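P35 (Autographa californica nucleopolyhedrovirus, PDB 1P35) inhibits caspases of the infected insect cell, blocking the apoptotic response to viral infection, and also suppresses the host RNA interference antiviral response. Local coordinates at the interface of chains A and B. Sequence-based numbering; all coordinates share one arbitrary frame. Chains: chain A/B, P35.

The interface of chains A and B. Residues chain A 55-58; chain B 81, 257, 259.
B:Glu257 reaches tip first toward the loop that follows strand 52-55 of chain A, and its carboxylate OE2 accepts a hydrogen bond from the backbone N of A:Arg57 (2.9 Å). The N-H arrives on the syn side, tilted out of the carboxylate plane. An extended chain carries the group there, with CG anti to the backbone N (chi1 -174°), but B:Glu257 is poorly ordered. B:Tyr259 OH donates to OE1 of B:Glu257 from above the carboxylate plane, suspiciously short at 2.4 Å and hence doubtful. The A:Thr56 side chain crosses that of B:Glu257 obliquely, with CB 3.3 Å from OE2. The A:Arg57 side chain crosses B:Tyr259 at about a right angle: its CB sits to one side of the ring plane at the hydroxyl end, 3.7 Å from CZ. The chain bends at chi2 (58°) and carries the guanidinium toward the backbone of B:Tyr81, its plane 26° from that of the B:Tyr259 ring. There NH1 donates to A:Lys58 O, a bent bond within chain A that may help fix the rotation. B:Tyr259 CB sits 3.5 Å above the centre of one face of the B:Tyr81 ring, which probably helps to hold the ring; A:Arg57 O lies in plane at its edge. This patch is part of a larger interface of two P35 copies, not an exact two-fold and not necessarily biological. Toward the opposite face of B:Tyr81, near its rim, A:Lys58 C comes within 3.7 Å of CE2.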
ATOM      1  N   VAL A  55       7.896   4.153 -24.564  1.00 38.20           N
ATOM      2  CA  VAL A  55       7.693   3.470 -23.297  1.00 43.45           C
ATOM      3  C   VAL A  55       7.332   4.543 -22.314  1.00 38.52           C
ATOM      4  O   VAL A  55       7.767   5.679 -22.445  1.00 47.31           O
ATOM      5  CB  VAL A  55       8.975   2.824 -22.770  1.00 37.47           C
ATOM      6  CG1 VAL A  55       9.353   1.598 -23.614  1.00 38.91           C
ATOM      7  CG2 VAL A  55      10.091   3.861 -22.847  1.00 31.66           C
ATOM      8  N   THR A  56       6.567   4.187 -21.303  1.00 32.11           N
ATOM      9  CA  THR A  56       6.205   5.192 -20.341  1.00 22.53           C
ATOM     10  C   THR A  56       6.700   4.772 -18.961  1.00 35.79           C
ATOM     11  O   THR A  56       7.259   3.686 -18.800  1.00 51.63           O
ATOM     12  CB  THR A  56       4.685   5.398 -20.364  1.00 21.75           C
ATOM     13  OG1 THR A  56       4.015   4.144 -20.102  1.00 33.68           O
ATOM     14  CG2 THR A  56       4.266   5.901 -21.716  1.00 20.75           C
ATOM     15  N   ARG A  57       6.561   5.659 -17.992  1.00 39.17           N
ATOM     16  CA  ARG A  57       6.957   5.388 -16.605  1.00 30.85           C
ATOM     17  C   ARG A  57       5.709   5.679 -15.791  1.00 44.30           C
ATOM     18  O   ARG A  57       5.084   6.736 -15.941  1.00 36.73           O
ATOM     19  CB  ARG A  57       8.114   6.310 -16.165  1.00 38.50           C
ATOM     20  CG  ARG A  57       8.666   6.125 -14.698  1.00 44.47           C
ATOM     21  CD  ARG A  57       9.176   4.714 -14.425  1.00 70.45           C
ATOM     22  NE  ARG A  57      10.001   4.569 -13.212  1.00 88.05           N
ATOM     23  CZ  ARG A  57       9.607   4.753 -11.948  1.00 88.32           C
ATOM     24  NH1 ARG A  57       8.364   5.117 -11.649  1.00 74.71           N
ATOM     25  NH2 ARG A  57      10.471   4.538 -10.961  1.00 85.17           N
ATOM     26  N   LYS A  58       5.309   4.715 -14.967  1.00 33.29           N
ATOM     27  CA  LYS A  58       4.129   4.892 -14.135  1.00 35.66           C
ATOM     28  C   LYS A  58       4.590   5.071 -12.713  1.00 34.65           C
ATOM     29  O   LYS A  58       5.732   4.734 -12.378  1.00 40.30           O
ATOM     30  CB  LYS A  58       3.195   3.670 -14.239  1.00 33.46           C
ATOM     31  CG  LYS A  58       2.963   3.214 -15.657  1.00 30.98           C
ATOM     32  CD  LYS A  58       2.474   4.326 -16.607  1.00 20.80           C
ATOM     33  CE  LYS A  58       1.170   4.939 -16.172  1.00 33.48           C
ATOM     34  NZ  LYS A  58       0.770   5.981 -17.158  1.00 25.44           N
TER
ATOM     35  N   TYR B  81       6.974   8.980  -8.252  1.00 42.92           N
ATOM     36  CA  TYR B  81       7.676   8.455  -9.397  1.00 32.35           C
ATOM     37  C   TYR B  81       9.168   8.290  -9.160  1.00 39.72           C
ATOM     38  O   TYR B  81       9.913   8.136 -10.118  1.00 45.09           O
ATOM     39  CB  TYR B  81       7.468   9.328 -10.633  1.00 35.16           C
ATOM     40  CG  TYR B  81       6.044   9.336 -11.156  1.00 43.63           C
ATOM     41  CD1 TYR B  81       5.074  10.120 -10.545  1.00 25.96           C
ATOM     42  CD2 TYR B  81       5.685   8.624 -12.306  1.00 44.30           C
ATOM     43  CE1 TYR B  81       3.799  10.215 -11.062  1.00 30.64           C
ATOM     44  CE2 TYR B  81       4.396   8.719 -12.833  1.00 34.05           C
ATOM     45  CZ  TYR B  81       3.466   9.528 -12.195  1.00 35.43           C
ATOM     46  OH  TYR B  81       2.196   9.728 -12.685  1.00 44.29           O
ATOM     47  N   GLU B 257       5.692  13.480 -22.099  1.00 98.79           N
ATOM     48  CA  GLU B 257       5.190  12.687 -20.983  1.00 74.37           C
ATOM     49  C   GLU B 257       5.048  13.537 -19.705  1.00 62.08           C
ATOM     50  O   GLU B 257       5.962  14.270 -19.321  1.00 49.40           O
ATOM     51  CB  GLU B 257       6.146  11.506 -20.728  1.00 74.71           C
ATOM     52  CG  GLU B 257       5.656  10.502 -19.657  1.00 96.59           C
ATOM     53  CD  GLU B 257       6.628   9.337 -19.409  1.00 91.75           C
ATOM     54  OE1 GLU B 257       7.819   9.619 -19.132  1.00 94.72           O
ATOM     55  OE2 GLU B 257       6.201   8.154 -19.468  1.00 52.99           O
ATOM     56  N   TYR B 259       4.041  13.510 -15.533  1.00 42.28           N
ATOM     57  CA  TYR B 259       3.852  12.726 -14.331  1.00 34.02           C
ATOM     58  C   TYR B 259       3.085  13.612 -13.370  1.00 30.53           C
ATOM     59  O   TYR B 259       3.446  14.777 -13.172  1.00 41.68           O
ATOM     60  CB  TYR B 259       5.202  12.338 -13.680  1.00 32.95           C
ATOM     61  CG  TYR B 259       6.123  11.465 -14.509  1.00 50.55           C
ATOM     62  CD1 TYR B 259       5.705  10.902 -15.715  1.00 36.59           C
ATOM     63  CD2 TYR B 259       7.449  11.255 -14.110  1.00 74.03           C
ATOM     64  CE1 TYR B 259       6.570  10.179 -16.503  1.00 72.64           C
ATOM     65  CE2 TYR B 259       8.330  10.527 -14.898  1.00 77.80           C
ATOM     66  CZ  TYR B 259       7.885   9.998 -16.099  1.00 84.10           C
ATOM     67  OH  TYR B 259       8.771   9.333 -16.922  1.00 89.23           O
TER